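Long-range contacts in putative CRISPR-associated endoribonuclease-like protein Cas6nc (Pyrococcus horikoshii, PDB 3QJL), which binds CRISPR RNA as a Cas6-family protein of the prokaryotic CRISPR immune system and may act as an endoribonuclease-like protein: residues 54-59 and 79-84; 187-192 and 207-212. All coordinates share one frame; numbering follows the deposited sequence.

Contact 1 of 2, residues 54-59 and 79-84; sequences WTFSRI and VSLYIS. With nucleotides of chain D; nucleotides of chain B.
In the N-terminal ferredoxin-like half of this Cas6-family protein, Thr55 and Ser84 form an antiparallel hydrogen-bonded pair where strand 55-60, at one end of the N-terminal sheet, joins strand 79-85. Thr55 N reaches Ser84 O at 3.2 Å, and Ser84 N answers to Thr55 O at 3.0 Å. Two residues on, Ser57 N donates to Tyr82 O at 2.9 Å, but the return bond is no longer between backbones: Tyr82 N donates its N-H to Ser57 OG at 3.1 Å. With chi1 at 70°, that hydroxyl sits between its own N and carbonyl carbon; it also donates to Arg58 O, and it lies at the edge of the Tyr82 ring. On the face that carries Phe56, Ile59, Leu81 and Ile83, apolar side chains meet. Ile83 CG2 meets the Trp54 ring edge-on at CE3, 3.8 Å away, while Leu81 CD1 fits between Phe56 CD2 and Ile59 CG1.

RNA is met at two places. G1 of chain B sets C8 over the centre of the Tyr82 ring, and A6 of chain D donates from N6 to Ile59 O at 3.0 Å while its base covers one face of the Arg58 guanidinium. Helix 25-39 packs on Trp54, Phe56 and Ile83, helix 88-100 adds Ile94 against Trp54 and Ile83, and strand 5-13 flanks strand 79-85 on its other edge.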
ATOM      1  N   TRP A  54      11.539  21.889 -10.292  1.00 48.18           N
ATOM      2  CA  TRP A  54      12.022  20.531 -10.496  1.00 47.66           C
ATOM      3  C   TRP A  54      11.403  19.556  -9.490  1.00 45.79           C
ATOM      4  O   TRP A  54      10.670  19.962  -8.596  1.00 47.83           O
ATOM      5  CB  TRP A  54      13.540  20.521 -10.349  1.00 44.22           C
ATOM      6  CG  TRP A  54      13.985  20.939  -8.979  1.00 44.99           C
ATOM      7  CD1 TRP A  54      13.621  22.074  -8.302  1.00 44.60           C
ATOM      8  CD2 TRP A  54      14.876  20.228  -8.117  1.00 40.36           C
ATOM      9  NE1 TRP A  54      14.237  22.108  -7.071  1.00 44.66           N
ATOM     10  CE2 TRP A  54      15.014  20.985  -6.936  1.00 42.14           C
ATOM     11  CE3 TRP A  54      15.575  19.024  -8.231  1.00 36.19           C
ATOM     12  CZ2 TRP A  54      15.819  20.578  -5.882  1.00 43.82           C
ATOM     13  CZ3 TRP A  54      16.366  18.616  -7.178  1.00 39.85           C
ATOM     14  CH2 TRP A  54      16.486  19.389  -6.021  1.00 42.81           C
ATOM     15  N   THR A  55      11.717  18.273  -9.642  1.00 43.72           N
ATOM     16  CA  THR A  55      11.356  17.267  -8.657  1.00 42.74           C
ATOM     17  C   THR A  55      12.499  16.316  -8.468  1.00 47.24           C
ATOM     18  O   THR A  55      13.434  16.274  -9.269  1.00 46.26           O
ATOM     19  CB  THR A  55      10.225  16.348  -9.117  1.00 42.24           C
ATOM     20  OG1 THR A  55       9.273  17.073  -9.893  1.00 47.14           O
ATOM     21  CG2 THR A  55       9.551  15.762  -7.919  1.00 44.27           C
ATOM     22  N   PHE A  56      12.408  15.523  -7.411  1.00 48.02           N
ATOM     23  CA  PHE A  56      13.210  14.321  -7.326  1.00 47.61           C
ATOM     24  C   PHE A  56      12.420  13.272  -6.576  1.00 44.47           C
ATOM     25  O   PHE A  56      11.589  13.605  -5.761  1.00 44.23           O
ATOM     26  CB  PHE A  56      14.578  14.583  -6.694  1.00 43.87           C
ATOM     27  CG  PHE A  56      14.528  15.072  -5.270  1.00 43.64           C
ATOM     28  CD1 PHE A  56      14.420  16.425  -4.991  1.00 41.37           C
ATOM     29  CD2 PHE A  56      14.648  14.181  -4.213  1.00 41.23           C
ATOM     30  CE1 PHE A  56      14.410  16.883  -3.680  1.00 44.96           C
ATOM     31  CE2 PHE A  56      14.635  14.627  -2.906  1.00 42.55           C
ATOM     32  CZ  PHE A  56      14.518  15.984  -2.639  1.00 44.72           C
ATOM     33  N   SER A  57      12.681  12.009  -6.880  1.00 46.15           N
ATOM     34  CA  SER A  57      11.949  10.884  -6.320  1.00 46.73           C
ATOM     35  C   SER A  57      12.374  10.519  -4.890  1.00 47.38           C
ATOM     36  O   SER A  57      13.225  11.178  -4.305  1.00 46.45           O
ATOM     37  CB  SER A  57      12.194   9.680  -7.211  1.00 44.99           C
ATOM     38  OG  SER A  57      13.529   9.254  -7.056  1.00 43.74           O
ATOM     39  N   ARG A  58      11.777   9.464  -4.333  1.00 46.98           N
ATOM     40  CA  ARG A  58      12.307   8.867  -3.110  1.00 46.69           C
ATOM     41  C   ARG A  58      13.650   8.280  -3.501  1.00 44.49           C
ATOM     42  O   ARG A  58      13.929   8.089  -4.679  1.00 44.54           O
ATOM     43  CB  ARG A  58      11.423   7.724  -2.572  1.00 42.93           C
ATOM     44  CG  ARG A  58       9.918   7.965  -2.582  1.00 52.08           C
ATOM     45  CD  ARG A  58       9.209   7.456  -1.302  1.00 50.11           C
ATOM     46  NE  ARG A  58       8.921   6.020  -1.320  1.00 51.60           N
ATOM     47  CZ  ARG A  58       8.072   5.414  -0.488  1.00 56.99           C
ATOM     48  NH1 ARG A  58       7.405   6.110   0.435  1.00 54.51           N
ATOM     49  NH2 ARG A  58       7.875   4.104  -0.579  1.00 57.16           N
ATOM     50  N   ILE A  59      14.485   7.984  -2.519  1.00 43.95           N
ATOM     51  CA  ILE A  59      15.683   7.223  -2.797  1.00 45.86           C
ATOM     52  C   ILE A  59      15.265   5.767  -2.953  1.00 48.00           C
ATOM     53  O   ILE A  59      14.834   5.126  -2.000  1.00 47.88           O
ATOM     54  CB  ILE A  59      16.665   7.341  -1.623  1.00 44.54           C
ATOM     55  CG1 ILE A  59      17.164   8.784  -1.511  1.00 45.12           C
ATOM     56  CG2 ILE A  59      17.809   6.359  -1.773  1.00 44.41           C
ATOM     57  CD1 ILE A  59      18.026   9.050  -0.307  1.00 42.88           C
ATOM     58  N   VAL A  79      21.900   2.427  -4.281  1.00 60.59           N
ATOM     59  CA  VAL A  79      20.556   2.971  -4.311  1.00 53.44           C
ATOM     60  C   VAL A  79      20.508   4.051  -5.384  1.00 53.94           C
ATOM     61  O   VAL A  79      21.515   4.688  -5.650  1.00 61.05           O
ATOM     62  CB  VAL A  79      20.191   3.583  -2.956  1.00 51.96           C
ATOM     63  CG1 VAL A  79      20.118   2.511  -1.905  1.00 53.56           C
ATOM     64  CG2 VAL A  79      21.211   4.637  -2.548  1.00 52.63           C
ATOM     65  N   SER A  80      19.353   4.282  -5.990  1.00 51.08           N
ATOM     66  CA  SER A  80      19.258   5.300  -7.025  1.00 49.70           C
ATOM     67  C   SER A  80      18.394   6.448  -6.546  1.00 46.96           C
ATOM     68  O   SER A  80      17.581   6.290  -5.648  1.00 50.86           O
ATOM     69  CB  SER A  80      18.675   4.712  -8.306  1.00 54.71           C
ATOM     70  OG  SER A  80      18.878   3.322  -8.322  1.00 69.22           O
ATOM     71  N   LEU A  81      18.592   7.615  -7.129  1.00 43.41           N
ATOM     72  CA  LEU A  81      17.749   8.752  -6.839  1.00 41.40           C
ATOM     73  C   LEU A  81      17.453   9.436  -8.153  1.00 46.84           C
ATOM     74  O   LEU A  81      18.366   9.925  -8.800  1.00 45.01           O
ATOM     75  CB  LEU A  81      18.508   9.702  -5.936  1.00 41.80           C
ATOM     76  CG  LEU A  81      17.935  11.099  -5.777  1.00 44.68           C
ATOM     77  CD1 LEU A  81      16.904  11.114  -4.675  1.00 43.55           C
ATOM     78  CD2 LEU A  81      19.049  12.070  -5.461  1.00 40.62           C
ATOM     79  N   TYR A  82      16.192   9.494  -8.553  1.00 43.66           N
ATOM     80  CA  TYR A  82      15.857  10.075  -9.847  1.00 43.53           C
ATOM     81  C   TYR A  82      15.503  11.540  -9.714  1.00 45.46           C
ATOM     82  O   TYR A  82      14.804  11.920  -8.782  1.00 49.43           O
ATOM     83  CB  TYR A  82      14.705   9.315 -10.482  1.00 46.51           C
ATOM     84  CG  TYR A  82      15.057   7.882 -10.729  1.00 52.67           C
ATOM     85  CD1 TYR A  82      14.782   6.910  -9.783  1.00 51.67           C
ATOM     86  CD2 TYR A  82      15.686   7.500 -11.897  1.00 52.23           C
ATOM     87  CE1 TYR A  82      15.112   5.597 -10.001  1.00 55.70           C
ATOM     88  CE2 TYR A  82      16.017   6.188 -12.121  1.00 60.48           C
ATOM     89  CZ  TYR A  82      15.730   5.241 -11.172  1.00 59.66           C
ATOM     90  OH  TYR A  82      16.066   3.929 -11.394  1.00 66.36           O
ATOM     91  N   ILE A  83      15.989  12.358 -10.643  1.00 40.76           N
ATOM     92  CA  ILE A  83      15.765  13.798 -10.608  1.00 38.67           C
ATOM     93  C   ILE A  83      15.200  14.224 -11.951  1.00 41.04           C
ATOM     94  O   ILE A  83      15.592  13.684 -12.972  1.00 49.64           O
ATOM     95  CB  ILE A  83      17.091  14.530 -10.332  1.00 40.30           C
ATOM     96  CG1 ILE A  83      17.734  13.972  -9.063  1.00 38.95           C
ATOM     97  CG2 ILE A  83      16.887  16.037 -10.217  1.00 38.60           C
ATOM     98  CD1 ILE A  83      18.947  14.728  -8.601  1.00 34.93           C
ATOM     99  N   SER A  84      14.284  15.184 -11.969  1.00 37.40           N
ATOM    100  CA  SER A  84      13.641  15.563 -13.226  1.00 40.28           C
ATOM    101  C   SER A  84      13.418  17.070 -13.320  1.00 41.32           C
ATOM    102  O   SER A  84      13.377  17.761 -12.306  1.00 44.29           O
ATOM    103  CB  SER A  84      12.312  14.808 -13.382  1.00 47.26           C
ATOM    104  OG  SER A  84      11.670  15.082 -14.616  1.00 50.43           O
TER
ATOM    105  P     A D   6       8.299  -1.908   2.045  1.00 52.28           P
ATOM    106  OP1   A D   6       7.756  -1.945   0.669  1.00 49.22           O
ATOM    107  OP2   A D   6       9.763  -1.813   2.229  1.00 48.74           O
ATOM    108  O5'   A D   6       7.577  -0.760   2.870  1.00 48.90           O
ATOM    109  C5'   A D   6       7.807  -0.600   4.263  1.00 49.23           C
ATOM    110  C4'   A D   6       7.510   0.809   4.719  1.00 48.18           C
ATOM    111  O4'   A D   6       8.593   1.676   4.301  1.00 54.24           O
ATOM    112  C3'   A D   6       6.232   1.424   4.157  1.00 45.62           C
ATOM    113  O3'   A D   6       5.671   2.319   5.123  1.00 55.22           O
ATOM    114  C2'   A D   6       6.738   2.221   2.961  1.00 45.10           C
ATOM    115  O2'   A D   6       5.909   3.302   2.600  1.00 45.99           O
ATOM    116  C1'   A D   6       8.107   2.694   3.450  1.00 47.95           C
ATOM    117  N9    A D   6       9.096   2.878   2.386  1.00 50.09           N
ATOM    118  C8    A D   6       9.420   1.992   1.386  1.00 56.14           C
ATOM    119  N7    A D   6      10.378   2.392   0.573  1.00 52.43           N
ATOM    120  C5    A D   6      10.720   3.630   1.085  1.00 51.92           C
ATOM    121  C6    A D   6      11.673   4.570   0.671  1.00 52.62           C
ATOM    122  N6    A D   6      12.470   4.397  -0.387  1.00 49.40           N
ATOM    123  N1    A D   6      11.778   5.700   1.399  1.00 55.30           N
ATOM    124  C2    A D   6      10.971   5.868   2.461  1.00 52.34           C
ATOM    125  N3    A D   6      10.029   5.063   2.944  1.00 53.16           N
ATOM    126  C4    A D   6       9.954   3.941   2.204  1.00 53.47           C
TER
ATOM    127  O5'   G B   1      15.948   3.284 -15.461  1.00 84.16           O
ATOM    128  C5'   G B   1      15.091   2.143 -15.473  1.00 92.97           C
ATOM    129  C4'   G B   1      14.279   2.040 -14.202  1.00 94.22           C
ATOM    130  O4'   G B   1      14.000   3.383 -13.714  1.00 92.38           O
ATOM    131  C3'   G B   1      12.925   1.343 -14.347  1.00100.44           C
ATOM    132  O3'   G B   1      12.594   0.646 -13.132  1.00106.84           O
ATOM    133  C2'   G B   1      11.965   2.521 -14.540  1.00 97.38           C
ATOM    134  O2'   G B   1      10.617   2.259 -14.189  1.00 88.18           O
ATOM    135  C1'   G B   1      12.600   3.586 -13.640  1.00 91.80           C
ATOM    136  N9    G B   1      12.316   4.972 -14.052  1.00 86.06           N
ATOM    137  C8    G B   1      12.245   6.062 -13.215  1.00 72.61           C
ATOM    138  N7    G B   1      11.976   7.180 -13.831  1.00 69.70           N
ATOM    139  C5    G B   1      11.865   6.814 -15.163  1.00 78.35           C
ATOM    140  C6    G B   1      11.585   7.607 -16.304  1.00 78.92           C
ATOM    141  O6    G B   1      11.369   8.823 -16.353  1.00 77.52           O
ATOM    142  N1    G B   1      11.565   6.855 -17.477  1.00 79.98           N
ATOM    143  C2    G B   1      11.785   5.503 -17.549  1.00 86.06           C
ATOM    144  N2    G B   1      11.719   4.960 -18.778  1.00 83.99           N
ATOM    145  N3    G B   1      12.050   4.750 -16.487  1.00 91.47           N
ATOM    146  C4    G B   1      12.077   5.459 -15.329  1.00 87.87           C
TER

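Contact 2 of 2, residues 187-192 and 207-212; sequences IEVLKF and SLMVFR. With nucleotides of chain B.
Lys191 and Val210 meet at a classic beta bulge, where Leu190 and Lys191 together face the single residue Val210 and the chain turns a corner. Val210 O accepts from both Leu190 N, at 2.8 Å, and Lys191 N, at 3.1 Å; Val210 N closes the pair on Lys191 O. The Lys191 side chain leaves the bulge extended, CG anti to the backbone N (chi1 -174°). Its CB rests on Val210 CB at 4.0 Å, CG passes near OP1 of A7 of chain B, and CD lies beside O3' and O5' of C5 of chain B. CE approaches phosphate oxygens of C5 and A6 of chain B, and a bend at chi4 (78°) brings NZ to OP1 of A6, a 2.8 Å hydrogen bond. Phe192 N, just past the corner, donates to OP1 of A7 at 2.8 Å. Val210 CG1 touches O4' of C5, and Leu190 CD1 reaches base atom O2 of C5.

On the N-terminal side of the bulge, Glu188 projects alongside Arg212. Glu188 OE2 comes to the edge of the guanidinium and forms a long salt bridge with Arg212 NH1 at 3.4 Å, the carboxylate plane turned 72° from it. Pro68 of the second subunit packs on Glu188 and Leu190. The bulge and the residue after it thus present an ammonium group and a backbone N-H to successive phosphates; these two hydrogen bonds by themselves would not read the base, and the ammonium charge probably offsets part of the phosphate charge.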
ATOM      1  N   ILE A 187      -7.879  13.419 -12.648  1.00 47.84           N
ATOM      2  CA  ILE A 187      -7.148  12.198 -12.352  1.00 50.72           C
ATOM      3  C   ILE A 187      -8.088  11.238 -11.638  1.00 47.34           C
ATOM      4  O   ILE A 187      -8.898  11.659 -10.818  1.00 48.46           O
ATOM      5  CB  ILE A 187      -5.922  12.458 -11.459  1.00 49.23           C
ATOM      6  CG1 ILE A 187      -6.342  12.520  -9.997  1.00 49.45           C
ATOM      7  CG2 ILE A 187      -5.205  13.740 -11.864  1.00 43.25           C
ATOM      8  CD1 ILE A 187      -5.174  12.611  -9.059  1.00 54.73           C
ATOM      9  N   GLU A 188      -8.019   9.953 -11.955  1.00 44.64           N
ATOM     10  CA  GLU A 188      -8.738   8.999 -11.123  1.00 52.20           C
ATOM     11  C   GLU A 188      -7.809   7.977 -10.480  1.00 50.40           C
ATOM     12  O   GLU A 188      -7.024   7.310 -11.160  1.00 49.69           O
ATOM     13  CB  GLU A 188      -9.935   8.355 -11.835  1.00 51.94           C
ATOM     14  CG  GLU A 188      -9.616   7.227 -12.786  1.00 58.14           C
ATOM     15  CD  GLU A 188     -10.872   6.488 -13.212  1.00 74.39           C
ATOM     16  OE1 GLU A 188     -11.835   6.432 -12.402  1.00 67.57           O
ATOM     17  OE2 GLU A 188     -10.904   5.977 -14.355  1.00 81.62           O
ATOM     18  N   VAL A 189      -7.898   7.896  -9.155  1.00 42.26           N
ATOM     19  CA  VAL A 189      -7.031   7.056  -8.357  1.00 39.05           C
ATOM     20  C   VAL A 189      -7.263   5.587  -8.680  1.00 45.47           C
ATOM     21  O   VAL A 189      -8.385   5.171  -8.948  1.00 51.31           O
ATOM     22  CB  VAL A 189      -7.315   7.301  -6.881  1.00 41.80           C
ATOM     23  CG1 VAL A 189      -6.535   6.347  -6.012  1.00 43.96           C
ATOM     24  CG2 VAL A 189      -6.986   8.716  -6.542  1.00 40.67           C
ATOM     25  N   LEU A 190      -6.197   4.804  -8.654  1.00 42.05           N
ATOM     26  CA  LEU A 190      -6.265   3.384  -8.959  1.00 41.54           C
ATOM     27  C   LEU A 190      -5.765   2.606  -7.771  1.00 38.58           C
ATOM     28  O   LEU A 190      -6.400   1.680  -7.326  1.00 41.91           O
ATOM     29  CB  LEU A 190      -5.498   3.028 -10.228  1.00 43.55           C
ATOM     30  CG  LEU A 190      -6.050   3.702 -11.484  1.00 44.86           C
ATOM     31  CD1 LEU A 190      -5.445   3.119 -12.756  1.00 46.92           C
ATOM     32  CD2 LEU A 190      -7.550   3.562 -11.500  1.00 44.11           C
ATOM     33  N   LYS A 191      -4.556   2.903  -7.340  1.00 43.32           N
ATOM     34  CA  LYS A 191      -4.037   2.350  -6.096  1.00 44.20           C
ATOM     35  C   LYS A 191      -3.653   3.546  -5.238  1.00 42.25           C
ATOM     36  O   LYS A 191      -2.984   4.452  -5.712  1.00 44.53           O
ATOM     37  CB  LYS A 191      -2.810   1.491  -6.398  1.00 46.69           C
ATOM     38  CG  LYS A 191      -2.231   0.723  -5.237  1.00 44.79           C
ATOM     39  CD  LYS A 191      -1.109  -0.178  -5.741  1.00 47.16           C
ATOM     40  CE  LYS A 191      -0.598  -1.137  -4.680  1.00 49.16           C
ATOM     41  NZ  LYS A 191      -1.527  -2.305  -4.504  1.00 59.81           N
ATOM     42  N   PHE A 192      -4.147   3.606  -4.005  1.00 44.51           N
ATOM     43  CA  PHE A 192      -3.889   4.780  -3.174  1.00 37.54           C
ATOM     44  C   PHE A 192      -3.424   4.506  -1.748  1.00 44.05           C
ATOM     45  O   PHE A 192      -3.924   3.603  -1.079  1.00 51.13           O
ATOM     46  CB  PHE A 192      -5.121   5.690  -3.137  1.00 41.02           C
ATOM     47  CG  PHE A 192      -5.069   6.730  -2.054  1.00 45.25           C
ATOM     48  CD1 PHE A 192      -4.434   7.941  -2.269  1.00 37.90           C
ATOM     49  CD2 PHE A 192      -5.649   6.493  -0.820  1.00 39.53           C
ATOM     50  CE1 PHE A 192      -4.383   8.898  -1.274  1.00 39.00           C
ATOM     51  CE2 PHE A 192      -5.601   7.446   0.178  1.00 35.82           C
ATOM     52  CZ  PHE A 192      -4.967   8.649  -0.050  1.00 41.90           C
ATOM     53  N   SER A 207       0.194  11.629  -0.937  1.00 40.75           N
ATOM     54  CA  SER A 207      -0.312  10.380  -1.478  1.00 39.54           C
ATOM     55  C   SER A 207       0.759   9.621  -2.260  1.00 40.44           C
ATOM     56  O   SER A 207       1.455  10.198  -3.090  1.00 43.86           O
ATOM     57  CB  SER A 207      -1.515  10.659  -2.382  1.00 37.05           C
ATOM     58  OG  SER A 207      -2.174  11.851  -1.988  1.00 38.11           O
ATOM     59  N   LEU A 208       0.900   8.331  -1.974  1.00 34.84           N
ATOM     60  CA  LEU A 208       1.613   7.431  -2.854  1.00 36.66           C
ATOM     61  C   LEU A 208       0.553   6.654  -3.603  1.00 40.57           C
ATOM     62  O   LEU A 208      -0.139   5.834  -3.020  1.00 46.35           O
ATOM     63  CB  LEU A 208       2.458   6.454  -2.059  1.00 33.13           C
ATOM     64  CG  LEU A 208       3.440   7.038  -1.067  1.00 42.24           C
ATOM     65  CD1 LEU A 208       4.008   5.914  -0.218  1.00 49.69           C
ATOM     66  CD2 LEU A 208       4.537   7.779  -1.795  1.00 39.37           C
ATOM     67  N   MET A 209       0.428   6.885  -4.896  1.00 39.98           N
ATOM     68  CA  MET A 209      -0.706   6.350  -5.614  1.00 38.07           C
ATOM     69  C   MET A 209      -0.344   5.985  -7.042  1.00 45.36           C
ATOM     70  O   MET A 209       0.652   6.472  -7.596  1.00 43.78           O
ATOM     71  CB  MET A 209      -1.814   7.397  -5.629  1.00 35.95           C
ATOM     72  CG  MET A 209      -1.364   8.707  -6.226  1.00 38.99           C
ATOM     73  SD  MET A 209      -2.586  10.019  -6.137  1.00 40.81           S
ATOM     74  CE  MET A 209      -4.044   9.003  -6.277  1.00 46.10           C
ATOM     75  N   VAL A 210      -1.157   5.116  -7.632  1.00 43.08           N
ATOM     76  CA  VAL A 210      -1.130   4.916  -9.070  1.00 44.04           C
ATOM     77  C   VAL A 210      -2.416   5.536  -9.566  1.00 43.97           C
ATOM     78  O   VAL A 210      -3.475   5.204  -9.052  1.00 46.47           O
ATOM     79  CB  VAL A 210      -1.108   3.436  -9.425  1.00 42.00           C
ATOM     80  CG1 VAL A 210      -1.500   3.239 -10.872  1.00 41.07           C
ATOM     81  CG2 VAL A 210       0.261   2.859  -9.145  1.00 43.43           C
ATOM     82  N   PHE A 211      -2.341   6.461 -10.518  1.00 39.65           N
ATOM     83  CA  PHE A 211      -3.555   7.116 -10.994  1.00 39.71           C
ATOM     84  C   PHE A 211      -3.567   7.284 -12.503  1.00 45.23           C
ATOM     85  O   PHE A 211      -2.536   7.146 -13.154  1.00 42.78           O
ATOM     86  CB  PHE A 211      -3.742   8.467 -10.322  1.00 38.14           C
ATOM     87  CG  PHE A 211      -2.633   9.436 -10.587  1.00 44.35           C
ATOM     88  CD1 PHE A 211      -1.432   9.341  -9.907  1.00 41.67           C
ATOM     89  CD2 PHE A 211      -2.798  10.460 -11.504  1.00 44.74           C
ATOM     90  CE1 PHE A 211      -0.416  10.244 -10.141  1.00 38.20           C
ATOM     91  CE2 PHE A 211      -1.794  11.360 -11.746  1.00 38.45           C
ATOM     92  CZ  PHE A 211      -0.594  11.254 -11.066  1.00 40.50           C
ATOM     93  N   ARG A 212      -4.747   7.554 -13.056  1.00 44.80           N
ATOM     94  CA  ARG A 212      -4.871   7.807 -14.478  1.00 41.08           C
ATOM     95  C   ARG A 212      -5.159   9.269 -14.704  1.00 47.70           C
ATOM     96  O   ARG A 212      -6.038   9.845 -14.066  1.00 48.12           O
ATOM     97  CB  ARG A 212      -5.968   6.972 -15.129  1.00 46.33           C
ATOM     98  CG  ARG A 212      -6.277   7.449 -16.549  1.00 52.80           C
ATOM     99  CD  ARG A 212      -7.195   6.525 -17.324  1.00 48.82           C
ATOM    100  NE  ARG A 212      -6.702   5.157 -17.315  1.00 50.20           N
ATOM    101  CZ  ARG A 212      -7.199   4.209 -16.531  1.00 55.37           C
ATOM    102  NH1 ARG A 212      -8.204   4.498 -15.708  1.00 55.58           N
ATOM    103  NH2 ARG A 212      -6.702   2.976 -16.571  1.00 49.18           N
TER
ATOM    104  P     A B   7      -6.680   0.857  -2.555  1.00 43.82           P
ATOM    105  OP1   A B   7      -5.360   1.221  -3.105  1.00 46.26           O
ATOM    106  OP2   A B   7      -6.833   0.753  -1.082  1.00 47.98           O
ATOM    107  O5'   A B   7      -7.783   1.829  -3.139  1.00 43.53           O
ATOM    108  C5'   A B   7      -7.635   2.415  -4.415  1.00 37.51           C
ATOM    109  C4'   A B   7      -8.976   2.690  -5.036  1.00 39.74           C
ATOM    110  O4'   A B   7      -9.595   1.436  -5.412  1.00 40.08           O
ATOM    111  C3'   A B   7      -9.989   3.367  -4.128  1.00 37.64           C
ATOM    112  O3'   A B   7      -9.872   4.770  -4.150  1.00 34.48           O
ATOM    113  C2'   A B   7     -11.318   2.870  -4.663  1.00 40.27           C
ATOM    114  O2'   A B   7     -11.705   3.615  -5.795  1.00 42.41           O
ATOM    115  C1'   A B   7     -10.966   1.462  -5.118  1.00 42.30           C
ATOM    116  N9    A B   7     -11.230   0.452  -4.074  1.00 46.54           N
ATOM    117  C8    A B   7     -10.310  -0.378  -3.488  1.00 45.73           C
ATOM    118  N7    A B   7     -10.815  -1.193  -2.594  1.00 49.56           N
ATOM    119  C5    A B   7     -12.167  -0.882  -2.589  1.00 49.92           C
ATOM    120  C6    A B   7     -13.246  -1.392  -1.855  1.00 50.13           C
ATOM    121  N6    A B   7     -13.156  -2.369  -0.950  1.00 50.75           N
ATOM    122  N1    A B   7     -14.455  -0.859  -2.092  1.00 47.92           N
ATOM    123  C2    A B   7     -14.567   0.118  -2.994  1.00 45.66           C
ATOM    124  N3    A B   7     -13.635   0.687  -3.749  1.00 47.22           N
ATOM    125  C4    A B   7     -12.441   0.127  -3.500  1.00 49.97           C
ATOM    126  P     C B   5       1.693  -2.452  -8.062  1.00 59.47           P
ATOM    127  OP1   C B   5       2.324  -2.163  -6.752  1.00 64.22           O
ATOM    128  OP2   C B   5       0.816  -3.641  -8.186  1.00 60.13           O
ATOM    129  O5'   C B   5       0.935  -1.160  -8.584  1.00 50.19           O
ATOM    130  C5'   C B   5       0.099  -1.214  -9.729  1.00 52.30           C
ATOM    131  C4'   C B   5      -1.336  -0.938  -9.369  1.00 49.94           C
ATOM    132  O4'   C B   5      -1.954  -0.160 -10.428  1.00 43.83           O
ATOM    133  C3'   C B   5      -2.203  -2.174  -9.176  1.00 42.88           C
ATOM    134  O3'   C B   5      -3.156  -1.924  -8.144  1.00 47.27           O
ATOM    135  C2'   C B   5      -2.912  -2.297 -10.522  1.00 44.19           C
ATOM    136  O2'   C B   5      -4.142  -2.981 -10.476  1.00 50.05           O
ATOM    137  C1'   C B   5      -3.091  -0.834 -10.916  1.00 42.18           C
ATOM    138  N1    C B   5      -3.158  -0.603 -12.372  1.00 46.89           N
ATOM    139  C2    C B   5      -4.393  -0.307 -12.962  1.00 49.36           C
ATOM    140  O2    C B   5      -5.418  -0.272 -12.255  1.00 52.58           O
ATOM    141  N3    C B   5      -4.438  -0.078 -14.295  1.00 50.71           N
ATOM    142  C4    C B   5      -3.320  -0.134 -15.031  1.00 51.62           C
ATOM    143  N4    C B   5      -3.430   0.094 -16.343  1.00 50.22           N
ATOM    144  C5    C B   5      -2.052  -0.425 -14.453  1.00 43.10           C
ATOM    145  C6    C B   5      -2.016  -0.645 -13.132  1.00 44.32           C
ATOM    146  P     A B   6      -3.684  -3.129  -7.217  1.00 44.86           P
ATOM    147  OP1   A B   6      -2.500  -3.789  -6.628  1.00 41.62           O
ATOM    148  OP2   A B   6      -4.608  -3.932  -8.038  1.00 44.78           O
ATOM    149  O5'   A B   6      -4.497  -2.367  -6.087  1.00 44.28           O
ATOM    150  C5'   A B   6      -5.539  -1.459  -6.431  1.00 48.86           C
ATOM    151  C4'   A B   6      -6.631  -1.424  -5.381  1.00 46.36           C
ATOM    152  O4'   A B   6      -7.408  -2.643  -5.466  1.00 43.14           O
ATOM    153  C3'   A B   6      -6.150  -1.320  -3.938  1.00 43.15           C
ATOM    154  O3'   A B   6      -7.090  -0.566  -3.181  1.00 38.37           O
ATOM    155  C2'   A B   6      -6.163  -2.771  -3.474  1.00 47.71           C
ATOM    156  O2'   A B   6      -6.293  -2.939  -2.081  1.00 51.02           O
ATOM    157  C1'   A B   6      -7.367  -3.333  -4.230  1.00 47.60           C
ATOM    158  N9    A B   6      -7.268  -4.766  -4.526  1.00 49.04           N
ATOM    159  C8    A B   6      -6.264  -5.358  -5.245  1.00 48.91           C
ATOM    160  N7    A B   6      -6.396  -6.651  -5.391  1.00 51.46           N
ATOM    161  C5    A B   6      -7.572  -6.941  -4.728  1.00 48.15           C
ATOM    162  C6    A B   6      -8.247  -8.153  -4.523  1.00 50.30           C
ATOM    163  N6    A B   6      -7.803  -9.315  -5.001  1.00 48.57           N
ATOM    164  N1    A B   6      -9.400  -8.124  -3.817  1.00 44.79           N
ATOM    165  C2    A B   6      -9.817  -6.946  -3.353  1.00 44.90           C
ATOM    166  N3    A B   6      -9.268  -5.739  -3.478  1.00 49.41           N
ATOM    167  C4    A B   6      -8.128  -5.794  -4.189  1.00 49.91           C
TER

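How the contacts relate
From the N terminus, strand 5-13 comes first in the sequence; contact 1 then closes a loop between 54-59 and 79-84 that holds the short strands 64-67 and 71-74. The chain goes on through helix 88-100 and strands 103-106 and 109-118 before contact 2, in the C-terminal half of the protein, closes a shorter loop, between 187-192 and 207-212, around strand 192-197. The two loops follow in series, neither nesting nor crossing, and each builds a different antiparallel sheet. Their centres lie about 19 Å apart, yet the two contacts touch where Arg58 NH1 packs on Leu208 CD1 at 3.5 Å. Chain B RNA touches both contacts.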